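Local coordinates for secreted protein (Streptomyces lividans TK24, PDB 5LXZ), which probably acts as a copper-radical oxidase of family AA5, a secreted relative of galactose oxidase that binds copper, at residues A[214-219]-A[425-430]; A[323-328]-A[348-353]; A[132-135]-A[140-143]; A[462-467]-A[472-477]. The protein carries 1 engineered substitution. All coordinates share one frame; numbering follows the deposited sequence. Where two conformers were deposited one is given.

Contact 1. Residues A[214-219]-A[425-430]. With EDO (1,2-ethanediol), chain L; EDO (1,2-ethanediol), chain J.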
loop_
_atom_site.group_PDB
_atom_site.type_symbol
_atom_site.label_atom_id
_atom_site.label_comp_id
_atom_site.label_asym_id
_atom_site.label_seq_id
_atom_site.Cartn_x
_atom_site.Cartn_y
_atom_site.Cartn_z
ATOM N N ALA A 214 3.911 13.264 17.456
ATOM C CA ALA A 214 3.764 14.381 16.580
ATOM C C ALA A 214 2.364 14.989 16.774
ATOM O O ALA A 214 1.837 14.911 17.866
ATOM C CB ALA A 214 4.114 13.968 15.137
ATOM N N LEU A 215 1.819 15.625 15.753
ATOM C CA LEU A 215 0.580 16.351 15.898
ATOM C C LEU A 215 -0.665 15.667 15.409
ATOM O O LEU A 215 -1.783 16.069 15.797
ATOM C CB LEU A 215 0.752 17.710 15.223
ATOM C CG LEU A 215 1.772 18.604 15.913
ATOM C CD1 LEU A 215 1.914 19.910 15.153
ATOM C CD2 LEU A 215 1.437 18.842 17.376
ATOM N N ASP A 216 -0.539 14.658 14.555
ATOM C CA ASP A 216 -1.674 13.860 14.122
ATOM C C ASP A 216 -1.643 12.571 14.948
ATOM O O ASP A 216 -1.027 11.571 14.556
ATOM C CB ASP A 216 -1.574 13.626 12.607
ATOM C CG ASP A 216 -2.748 12.927 12.030
ATOM O OD1 ASP A 216 -3.792 12.750 12.718
ATOM O OD2 ASP A 216 -2.606 12.491 10.858
ATOM N N LYS A 217 -2.275 12.631 16.123
ATOM C CA LYS A 217 -2.079 11.688 17.228
ATOM C C LYS A 217 -3.179 10.655 17.304
ATOM O O LYS A 217 -4.349 11.010 17.489
ATOM C CB LYS A 217 -2.100 12.440 18.560
ATOM C CG LYS A 217 -1.234 13.652 18.611
ATOM C CD LYS A 217 -1.363 14.347 19.957
ATOM C CE LYS A 217 -0.549 15.599 19.982
ATOM N NZ LYS A 217 -0.954 16.448 21.161
ATOM N N LYS A 218 -2.789 9.385 17.276
ATOM C CA LYS A 218 -3.739 8.281 17.173
ATOM C C LYS A 218 -3.264 7.097 18.047
ATOM O O LYS A 218 -2.055 6.948 18.253
ATOM C CB LYS A 218 -3.814 7.863 15.712
ATOM C CG LYS A 218 -5.215 7.967 15.128
ATOM N N ASP A 219 -4.224 6.345 18.618
ATOM C CA ASP A 219 -3.990 5.076 19.369
ATOM C C ASP A 219 -4.451 3.966 18.416
ATOM O O ASP A 219 -5.593 3.518 18.472
ATOM C CB ASP A 219 -4.785 5.084 20.682
ATOM C CG ASP A 219 -4.643 3.788 21.494
ATOM O OD1 ASP A 219 -3.750 2.961 21.177
ATOM O OD2 ASP A 219 -5.444 3.598 22.454
ATOM N N GLN A 425 1.784 17.905 -1.922
ATOM C CA GLN A 425 3.126 18.359 -1.666
ATOM C C GLN A 425 3.543 18.186 -0.200
ATOM O O GLN A 425 4.747 18.161 0.095
ATOM C CB GLN A 425 3.255 19.822 -2.079
ATOM C CG GLN A 425 4.673 20.346 -2.166
ATOM C CD GLN A 425 4.814 21.663 -2.981
ATOM O OE1 GLN A 425 3.889 22.141 -3.588
ATOM N NE2 GLN A 425 6.011 22.189 -3.006
ATOM N N ASP A 426 2.560 18.087 0.698
ATOM C CA ASP A 426 2.820 17.927 2.110
ATOM C C ASP A 426 1.957 16.846 2.720
ATOM O O ASP A 426 1.015 16.330 2.097
ATOM C CB ASP A 426 2.595 19.296 2.782
ATOM C CG ASP A 426 3.375 19.482 4.072
ATOM O OD1 ASP A 426 4.043 18.551 4.619
ATOM O OD2 ASP A 426 3.221 20.597 4.653
ATOM N N TYR A 427 2.267 16.526 3.963
ATOM C CA TYR A 427 1.591 15.504 4.763
ATOM C C TYR A 427 0.090 15.657 4.764
ATOM O O TYR A 427 -0.413 16.707 5.109
ATOM C CB TYR A 427 2.158 15.539 6.186
ATOM C CG TYR A 427 1.526 14.565 7.128
ATOM C CD1 TYR A 427 1.928 13.225 7.171
ATOM C CD2 TYR A 427 0.532 14.977 8.009
ATOM C CE1 TYR A 427 1.360 12.332 8.060
ATOM C CE2 TYR A 427 -0.068 14.104 8.894
ATOM C CZ TYR A 427 0.320 12.762 8.892
ATOM O OH TYR A 427 -0.246 11.903 9.764
ATOM N N ARG A 428 -0.632 14.621 4.339
ATOM C CA ARG A 428 -2.083 14.616 4.342
ATOM C C ARG A 428 -2.701 15.856 3.706
ATOM O O ARG A 428 -3.749 16.362 4.171
ATOM C CB ARG A 428 -2.637 14.342 5.722
ATOM C CG ARG A 428 -2.292 12.950 6.237
ATOM C CD ARG A 428 -3.052 12.616 7.483
ATOM N NE ARG A 428 -4.486 12.595 7.248
ATOM C CZ ARG A 428 -5.383 12.303 8.167
ATOM N NH1 ARG A 428 -5.035 12.042 9.427
ATOM N NH2 ARG A 428 -6.654 12.303 7.838
ATOM N N GLY A 429 -2.078 16.331 2.636
ATOM C CA GLY A 429 -2.620 17.482 1.934
ATOM C C GLY A 429 -2.617 18.787 2.714
ATOM O O GLY A 429 -3.331 19.695 2.311
ATOM N N ARG A 430 -1.880 18.879 3.803
ATOM C CA ARG A 430 -2.013 20.089 4.628
ATOM C C ARG A 430 -1.479 21.289 3.828
ATOM O O ARG A 430 -0.629 21.174 2.931
ATOM C CB ARG A 430 -1.314 19.929 5.964
ATOM C CG ARG A 430 0.187 19.986 5.858
ATOM C CD ARG A 430 0.870 19.706 7.182
ATOM N NE ARG A 430 2.276 19.468 6.948
ATOM C CZ ARG A 430 3.072 18.738 7.717
ATOM N NH1 ARG A 430 2.625 18.193 8.814
ATOM N NH2 ARG A 430 4.323 18.547 7.349
HETATM C C1 EDO L . -8.406 12.611 10.619
HETATM O O1 EDO L . -7.704 11.422 10.970
HETATM C C2 EDO L . -9.434 12.466 9.515
HETATM O O2 EDO L . -9.765 13.792 9.009
HETATM C C1 EDO J . 0.336 17.269 11.620
HETATM O O1 EDO J . 1.777 17.282 11.564
HETATM C C2 EDO J . -0.069 18.733 11.790
HETATM O O2 EDO J . 0.158 19.379 10.569
#
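Asp216 OD2 lies at the edge of two flat groups at once, the Tyr427 ring and the Arg428 guanidinium, near the plane of each. One face of the Tyr427 ring carries Arg428 CG, 3.6 Å above the plane and toward the rim. Here a loop of a Kelch-type propeller blade, 425-430, meets the chain leading into strand 218-222, beside a copper site: Arg428 also touches Tyr460, a copper ligand. One carboxylate oxygen serves two donors. Tyr427 OH gives its hydrogen to Asp216 OD2 at 2.7 Å on the anti side, and Arg428 NH1 approaches the same OD2 at 2.9 Å on the syn side as a salt bridge. With CG anti to the backbone N (chi1 -175°), the Asp216 carboxylate reaches out to the 425-430 loop, its plane 38° from that of the guanidinium. Were Asp216 an alanine, the Tyr427 hydroxyl and the Arg428 charge would probably lose their shared acceptor and be freer to turn. Within 425-430, in the conformer given, Arg430 NE donates to Asp426 OD2 at 2.7 Å. Arg428 NH1 also donates to O1 of a 1,2-ethanediol, probably from the crystallisation liquor, at 3.1 Å.

Contact 2. Residues A[323-328]-A[348-353]. With ACT (acetate ion), chain E.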
loop_
_atom_site.group_PDB
_atom_site.type_symbol
_atom_site.label_atom_id
_atom_site.label_comp_id
_atom_site.label_asym_id
_atom_site.label_seq_id
_atom_site.Cartn_x
_atom_site.Cartn_y
_atom_site.Cartn_z
ATOM N N VAL A 323 16.265 0.422 10.581
ATOM C CA VAL A 323 16.078 -0.983 10.340
ATOM C C VAL A 323 15.038 -1.040 9.237
ATOM O O VAL A 323 13.937 -0.505 9.379
ATOM C CB VAL A 323 15.521 -1.735 11.564
ATOM C CG1 VAL A 323 15.305 -3.190 11.237
ATOM C CG2 VAL A 323 16.468 -1.554 12.753
ATOM N N GLY A 324 15.354 -1.749 8.166
ATOM C CA GLY A 324 14.381 -1.988 7.125
ATOM C C GLY A 324 14.012 -0.792 6.288
ATOM O O GLY A 324 12.912 -0.717 5.753
ATOM N N ARG A 325 14.905 0.188 6.223
ATOM C CA ARG A 325 14.652 1.382 5.508
ATOM C C ARG A 325 15.443 1.453 4.221
ATOM O O ARG A 325 15.275 2.401 3.454
ATOM C CB ARG A 325 14.952 2.615 6.384
ATOM C CG ARG A 325 14.098 2.664 7.600
ATOM C CD ARG A 325 12.771 3.236 7.293
ATOM N NE ARG A 325 11.997 3.452 8.513
ATOM C CZ ARG A 325 10.893 4.194 8.563
ATOM N NH1 ARG A 325 10.525 4.883 7.513
ATOM N NH2 ARG A 325 10.224 4.311 9.712
ATOM N N THR A 326 16.342 0.503 4.008
ATOM C CA THR A 326 17.172 0.537 2.767
ATOM C C THR A 326 16.546 -0.418 1.731
ATOM O O THR A 326 16.272 -1.566 2.088
ATOM C CB THR A 326 18.592 0.073 3.055
ATOM O OG1 THR A 326 19.126 0.863 4.151
ATOM C CG2 THR A 326 19.479 0.323 1.868
ATOM N N PRO A 327 16.381 0.010 0.478
ATOM C CA PRO A 327 15.960 -0.948 -0.563
ATOM C C PRO A 327 16.901 -2.123 -0.653
ATOM O O PRO A 327 18.081 -2.041 -0.391
ATOM C CB PRO A 327 16.038 -0.143 -1.854
ATOM C CG PRO A 327 16.026 1.276 -1.446
ATOM C CD PRO A 327 16.680 1.336 -0.106
ATOM N N GLY A 328 16.370 -3.251 -1.087
ATOM C CA GLY A 328 17.232 -4.400 -1.267
ATOM C C GLY A 328 16.471 -5.636 -1.709
ATOM O O GLY A 328 15.279 -5.636 -1.868
ATOM N N MET A 348 13.047 10.108 1.899
ATOM C CA MET A 348 11.681 10.467 1.445
ATOM C C MET A 348 11.067 9.277 0.758
ATOM O O MET A 348 10.613 9.394 -0.385
ATOM C CB MET A 348 11.685 11.672 0.523
ATOM C CG MET A 348 12.395 12.845 1.147
ATOM S SD MET A 348 12.217 14.290 0.058
ATOM C CE MET A 348 13.717 15.186 0.390
ATOM N N LEU A 349 11.073 8.127 1.449
ATOM C CA LEU A 349 10.472 6.919 0.896
ATOM C C LEU A 349 9.126 6.591 1.511
ATOM O O LEU A 349 8.362 5.811 0.908
ATOM C CB LEU A 349 11.427 5.755 1.104
ATOM C CG LEU A 349 12.667 5.806 0.211
ATOM C CD1 LEU A 349 13.675 4.726 0.644
ATOM C CD2 LEU A 349 12.245 5.587 -1.235
ATOM N N GLU A 350 8.766 7.178 2.645
ATOM C CA GLU A 350 7.420 6.983 3.159
ATOM C C GLU A 350 6.416 7.610 2.227
ATOM O O GLU A 350 6.589 8.748 1.779
ATOM C CB GLU A 350 7.272 7.608 4.549
ATOM C CG GLU A 350 8.035 6.813 5.622
ATOM C CD GLU A 350 7.707 7.190 7.065
ATOM O OE1 GLU A 350 6.719 7.938 7.309
ATOM O OE2 GLU A 350 8.442 6.704 7.968
ATOM N N THR A 351 5.336 6.895 1.913
ATOM C CA THR A 351 4.255 7.409 1.056
ATOM C C THR A 351 4.655 7.539 -0.424
ATOM O O THR A 351 3.941 8.177 -1.196
ATOM C CB THR A 351 3.566 8.680 1.621
ATOM O OG1 THR A 351 4.330 9.880 1.343
ATOM C CG2 THR A 351 3.320 8.548 3.089
ATOM N N ALA A 352 5.773 6.950 -0.830
ATOM C CA ALA A 352 6.138 6.821 -2.218
ATOM C C ALA A 352 5.370 5.676 -2.869
ATOM O O ALA A 352 4.970 4.730 -2.175
ATOM C CB ALA A 352 7.613 6.550 -2.327
ATOM N N ASN A 353 5.188 5.729 -4.173
ATOM C CA ASN A 353 4.621 4.614 -4.890
ATOM C C ASN A 353 5.747 3.811 -5.507
ATOM O O ASN A 353 6.868 4.319 -5.718
ATOM C CB ASN A 353 3.557 5.094 -5.895
ATOM C CG ASN A 353 2.450 4.093 -6.082
ATOM O OD1 ASN A 353 2.734 2.880 -6.177
ATOM N ND2 ASN A 353 1.223 4.518 -6.082
HETATM C C ACT E . 19.109 -2.461 8.058
HETATM O O ACT E . 18.295 -3.281 8.508
HETATM O OXT ACT E . 18.782 -1.699 7.125
HETATM C CH3 ACT E . 20.485 -2.406 8.662
HETATM O O HOH W 1 7.762 6.407 10.434
#
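Arg325 leaves its backbone with CG beside the backbone N and then bends sharply at chi2 (-82°), which carries the guanidinium across toward Glu350; the glutamate answers with a chain extended beyond CG, and the two ends meet. Arg325 NH1 donates to Glu350 OE2 at 2.8 Å, a fairly straight hydrogen bond (164° at the hydrogen) within a salt bridge, and it uses the anti lone pair of the oxygen. The two planar groups are nearly coplanar, 20° apart. A water donates to the same OE2 at 2.6 Å and accepts a weak bond from Arg325 NH2, while Glu350 OE1 takes the backbone N-H of Gly374, so both carboxylate oxygens are engaged. Arg325 NE is held in turn by Pro320 O, which would tend to limit the swing of the guanidinium. Beside this polar link, Leu349 CD1 packs at 4.0 Å from Arg325 O. With a leucine in place of Arg325, the buried Glu350 carboxylate would probably be left without its countercharge, and the bond to Pro320 would go. Leu349 to Ala352 form a type II beta turn, within which Thr351 OG1 donates to Glu350 O at 2.6 Å. The contact thus ties a loop inside one four-stranded blade to the turn that enters the first strand, 353-356, of the next, an inter-blade link within a Kelch beta-propeller.

Contact 3. Residues A[132-135]-A[140-143]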
loop_
_atom_site.group_PDB
_atom_site.type_symbol
_atom_site.label_atom_id
_atom_site.label_comp_id
_atom_site.label_asym_id
_atom_site.label_seq_id
_atom_site.Cartn_x
_atom_site.Cartn_y
_atom_site.Cartn_z
ATOM N N LYS A 132 9.891 12.467 32.564
ATOM C CA LYS A 132 10.502 12.844 31.294
ATOM C C LYS A 132 11.085 11.623 30.624
ATOM O O LYS A 132 11.732 10.799 31.272
ATOM C CB LYS A 132 11.608 13.840 31.523
ATOM C CG LYS A 132 11.116 15.240 31.830
ATOM C CD LYS A 132 12.249 16.178 32.191
ATOM C CE LYS A 132 11.746 17.608 32.350
ATOM N NZ LYS A 132 12.918 18.521 32.315
ATOM N N PHE A 133 10.805 11.501 29.322
ATOM C CA PHE A 133 11.245 10.382 28.497
ATOM C C PHE A 133 12.035 11.012 27.380
ATOM O O PHE A 133 11.527 11.904 26.712
ATOM C CB PHE A 133 10.045 9.669 27.905
ATOM C CG PHE A 133 9.171 9.002 28.899
ATOM C CD1 PHE A 133 8.146 9.722 29.513
ATOM C CD2 PHE A 133 9.327 7.653 29.198
ATOM C CE1 PHE A 133 7.311 9.086 30.421
ATOM C CE2 PHE A 133 8.480 7.010 30.112
ATOM C CZ PHE A 133 7.480 7.746 30.714
ATOM N N THR A 134 13.274 10.552 27.150
ATOM C CA THR A 134 14.151 11.165 26.135
ATOM C C THR A 134 14.564 10.094 25.123
ATOM O O THR A 134 15.033 9.035 25.500
ATOM C CB THR A 134 15.364 11.821 26.786
ATOM O OG1 THR A 134 14.893 12.808 27.709
ATOM C CG2 THR A 134 16.246 12.489 25.791
ATOM N N GLY A 135 14.391 10.394 23.835
ATOM C CA GLY A 135 14.667 9.409 22.803
ATOM C C GLY A 135 16.163 9.190 22.713
ATOM O O GLY A 135 16.953 10.134 22.538
ATOM N N LYS A 140 15.019 13.797 21.802
ATOM C CA LYS A 140 13.865 14.653 22.129
ATOM C C LYS A 140 13.165 14.165 23.376
ATOM O O LYS A 140 13.105 12.968 23.641
ATOM C CB LYS A 140 12.898 14.731 20.949
ATOM C CG LYS A 140 13.555 15.531 19.825
ATOM C CD LYS A 140 12.692 15.701 18.619
ATOM C CE LYS A 140 13.482 16.432 17.572
ATOM N NZ LYS A 140 12.738 16.430 16.314
ATOM N N THR A 141 12.623 15.101 24.153
ATOM C CA THR A 141 12.003 14.801 25.437
ATOM C C THR A 141 10.479 15.011 25.410
ATOM O O THR A 141 9.984 15.966 24.822
ATOM C CB THR A 141 12.655 15.650 26.542
ATOM O OG1 THR A 141 14.040 15.279 26.638
ATOM C CG2 THR A 141 12.012 15.429 27.885
ATOM N N PHE A 142 9.790 14.105 26.074
ATOM C CA PHE A 142 8.339 14.119 26.248
ATOM C C PHE A 142 8.017 13.837 27.668
ATOM O O PHE A 142 8.742 13.088 28.333
ATOM C CB PHE A 142 7.665 13.123 25.308
ATOM C CG PHE A 142 8.002 13.386 23.868
ATOM C CD1 PHE A 142 9.192 12.896 23.313
ATOM C CD2 PHE A 142 7.207 14.199 23.086
ATOM C CE1 PHE A 142 9.530 13.200 22.031
ATOM C CE2 PHE A 142 7.548 14.485 21.777
ATOM C CZ PHE A 142 8.716 14.009 21.261
ATOM N N VAL A 143 6.927 14.440 28.142
ATOM C CA VAL A 143 6.546 14.374 29.545
ATOM C C VAL A 143 5.180 13.727 29.702
ATOM O O VAL A 143 4.267 14.072 28.949
ATOM C CB VAL A 143 6.476 15.805 30.115
ATOM C CG1 VAL A 143 6.359 15.755 31.628
ATOM C CG2 VAL A 143 7.708 16.603 29.710
#
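Lys132 opens the strand opposite Val143 in a non-hydrogen-bonded antiparallel pair, its CB lying 4.0 Å from Thr141 CG2 while its extended chain leads away. Phe133 comes next and pairs with Phe142 through two backbone bonds, Phe133 N to Phe142 O at 2.8 Å and Phe142 N to Phe133 O at 2.9 Å. Its ring leaves the sheet on the same face as that of Phe142, and the edge of the Phe133 ring faces Phe142 O. On this face the two rings join Val176 and Tyr193, and Phe133 also reaches Met114 and Val116, from other strands of the GlxA beta barrel domain. Thr134 turns to the opposite face, level with Thr141. Both threonines place OG1 beside their own backbone N (chi1 -58° and -63°), and the hydroxyls meet at 2.8 Å, with either able to donate; Gln196 NE2 is a further partner of Thr134 OG1. Gly135 N closes the ladder on Lys140 O at 2.9 Å, just before the connection of this beta hairpin. The alternation divides the work: aromatic rings pack among the hydrophobic side chains of neighbouring strands, while the threonine face couples the same two strands through a side-chain hydrogen bond as well.

Contact 4. Residues A[462-467]-A[472-477]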
loop_
_atom_site.group_PDB
_atom_site.type_symbol
_atom_site.label_atom_id
_atom_site.label_comp_id
_atom_site.label_asym_id
_atom_site.label_seq_id
_atom_site.Cartn_x
_atom_site.Cartn_y
_atom_site.Cartn_z
ATOM N N SER A 462 -5.739 7.157 -0.740
ATOM C CA SER A 462 -6.212 7.188 -2.120
ATOM C C SER A 462 -5.718 5.983 -2.867
ATOM O O SER A 462 -4.989 5.106 -2.307
ATOM C CB SER A 462 -5.729 8.456 -2.830
ATOM O OG SER A 462 -6.080 9.608 -2.119
ATOM N N GLY A 463 -6.127 5.872 -4.141
ATOM C CA GLY A 463 -5.552 4.854 -4.980
ATOM C C GLY A 463 -6.126 4.891 -6.368
ATOM O O GLY A 463 -6.953 5.755 -6.664
ATOM N N SER A 464 -5.686 3.953 -7.207
ATOM C CA SER A 464 -6.118 3.896 -8.592
ATOM C C SER A 464 -6.110 2.472 -9.082
ATOM O O SER A 464 -5.280 1.648 -8.648
ATOM C CB SER A 464 -5.296 4.800 -9.493
ATOM O OG SER A 464 -3.948 4.392 -9.586
ATOM N N ILE A 465 -7.052 2.177 -9.975
ATOM C CA ILE A 465 -7.276 0.835 -10.502
ATOM C C ILE A 465 -7.516 0.907 -12.012
ATOM O O ILE A 465 -8.459 1.585 -12.454
ATOM C CB ILE A 465 -8.580 0.245 -9.871
ATOM C CG1 ILE A 465 -8.535 0.291 -8.331
ATOM C CG2 ILE A 465 -8.900 -1.140 -10.412
ATOM C CD1 ILE A 465 -7.562 -0.691 -7.768
ATOM N N LEU A 466 -6.725 0.160 -12.771
ATOM C CA LEU A 466 -7.006 -0.055 -14.198
ATOM C C LEU A 466 -8.211 -0.968 -14.366
ATOM O O LEU A 466 -8.301 -2.010 -13.726
ATOM C CB LEU A 466 -5.813 -0.695 -14.879
ATOM C CG LEU A 466 -5.944 -1.106 -16.353
ATOM C CD1 LEU A 466 -6.164 0.112 -17.254
ATOM C CD2 LEU A 466 -4.754 -1.944 -16.826
ATOM N N LEU A 467 -9.134 -0.576 -15.235
ATOM C CA LEU A 467 -10.330 -1.337 -15.500
ATOM C C LEU A 467 -10.196 -2.118 -16.810
ATOM O O LEU A 467 -9.410 -1.741 -17.684
ATOM C CB LEU A 467 -11.532 -0.393 -15.570
ATOM C CG LEU A 467 -11.758 0.498 -14.356
ATOM C CD1 LEU A 467 -12.862 1.504 -14.576
ATOM C CD2 LEU A 467 -12.077 -0.301 -13.125
ATOM N N LEU A 472 -9.477 4.083 -16.081
ATOM C CA LEU A 472 -8.963 3.912 -14.712
ATOM C C LEU A 472 -9.854 4.590 -13.713
ATOM O O LEU A 472 -10.349 5.700 -13.939
ATOM C CB LEU A 472 -7.565 4.451 -14.609
ATOM C CG LEU A 472 -6.579 3.688 -15.482
ATOM C CD1 LEU A 472 -6.252 4.475 -16.764
ATOM C CD2 LEU A 472 -5.304 3.348 -14.741
ATOM N N MET A 473 -10.035 3.938 -12.567
ATOM C CA MET A 473 -10.821 4.497 -11.481
ATOM C C MET A 473 -9.876 4.986 -10.402
ATOM O O MET A 473 -8.914 4.293 -10.049
ATOM C CB MET A 473 -11.779 3.462 -10.917
ATOM C CG MET A 473 -12.707 3.987 -9.860
ATOM S SD MET A 473 -12.059 3.956 -8.188
ATOM C CE MET A 473 -12.205 2.201 -7.856
ATOM N N PHE A 474 -10.176 6.166 -9.872
ATOM C CA PHE A 474 -9.436 6.786 -8.794
ATOM C C PHE A 474 -10.358 6.996 -7.618
ATOM O O PHE A 474 -11.524 7.364 -7.761
ATOM C CB PHE A 474 -8.869 8.126 -9.262
ATOM C CG PHE A 474 -7.638 7.987 -10.108
ATOM C CD1 PHE A 474 -7.728 7.515 -11.434
ATOM C CD2 PHE A 474 -6.375 8.334 -9.620
ATOM C CE1 PHE A 474 -6.587 7.366 -12.237
ATOM C CE2 PHE A 474 -5.262 8.207 -10.433
ATOM C CZ PHE A 474 -5.345 7.699 -11.717
ATOM N N PHE A 475 -9.853 6.731 -6.403
ATOM C CA PHE A 475 -10.676 6.808 -5.206
ATOM C C PHE A 475 -9.927 7.405 -4.043
ATOM O O PHE A 475 -8.699 7.480 -4.036
ATOM C CB PHE A 475 -11.163 5.404 -4.798
ATOM C CG PHE A 475 -10.051 4.486 -4.400
ATOM C CD1 PHE A 475 -9.611 4.432 -3.070
ATOM C CD2 PHE A 475 -9.427 3.668 -5.328
ATOM C CE1 PHE A 475 -8.572 3.592 -2.683
ATOM C CE2 PHE A 475 -8.386 2.829 -4.936
ATOM C CZ PHE A 475 -7.967 2.804 -3.614
ATOM N N GLY A 476 -10.674 7.772 -3.013
ATOM C CA GLY A 476 -10.137 8.134 -1.739
ATOM C C GLY A 476 -9.701 9.560 -1.605
ATOM O O GLY A 476 -10.057 10.394 -2.441
ATOM N N SER A 477 -8.981 9.804 -0.508
ATOM C CA SER A 477 -8.248 11.011 -0.104
ATOM C C SER A 477 -8.726 11.528 1.216
ATOM O O SER A 477 -9.906 11.892 1.376
ATOM C CB SER A 477 -8.291 12.155 -1.110
ATOM O OG SER A 477 -7.256 13.053 -0.735
#
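Met473 O receives the backbone N-H of Ile465 at 2.8 Å, with the CA-H of Ser464 as a weaker second contact. The return bond, Met473 N to Ile465 O, is equally short, and Gly463 and Phe475 form the second hydrogen-bonded pair, with Gly463 N at 3.0 Å from Phe475 O. The aromatic side chains lie on opposite faces of this hairpin. Phe475 CG stands between its backbone N and carbonyl carbon (chi1 64°), which folds the ring back over Gly463, whose CA is 3.8 Å from the ring centroid; a side chain on that residue would run into the ring. On the other face, Ser464 CB sits above the centre of the Phe474 ring, 3.6 Å from its centroid in a CH-pi contact, and Ser464 OG bonds to Ser411 of the adjacent blade. Leu466 CD1 meets Leu472 CG at 4.0 Å farther along that face. Trp15 adds an edge-to-face partner to Phe474. Strands 462-466 and 472-476 share a sheet with 496-500 and the N-terminal strand 14-18, a blade built from both ends of the propeller sequence, the Velcro closure of beta-propellers, and strand 462-466 directly follows the copper ligands Tyr460 and His461.

Overall arrangement
Contact 3 comes first along the chain, followed by contact 1, within whose loop contact 2 is nested, and then by contact 4. Contacts 2 and 4 belong to the propeller, their centres about 23 Å apart on opposite sides of the chain's centre: one links successive blades, the other lies in the blade where N-terminal strand 14-18 joins strands 462-466, 472-476 and 496-500. Contact 3 sits in the GlxA barrel domain, about 41 Å from contact 4 between centres. Contact 1 lies about 21 Å from contact 3 and about 22 Å from contact 4 between centres, connecting the chain that runs into strand 218-222 to a Kelch loop beside copper. Hairpins shape barrel sheet and closing blade; salt bridges in contacts 1 and 2 join loops farther apart in sequence.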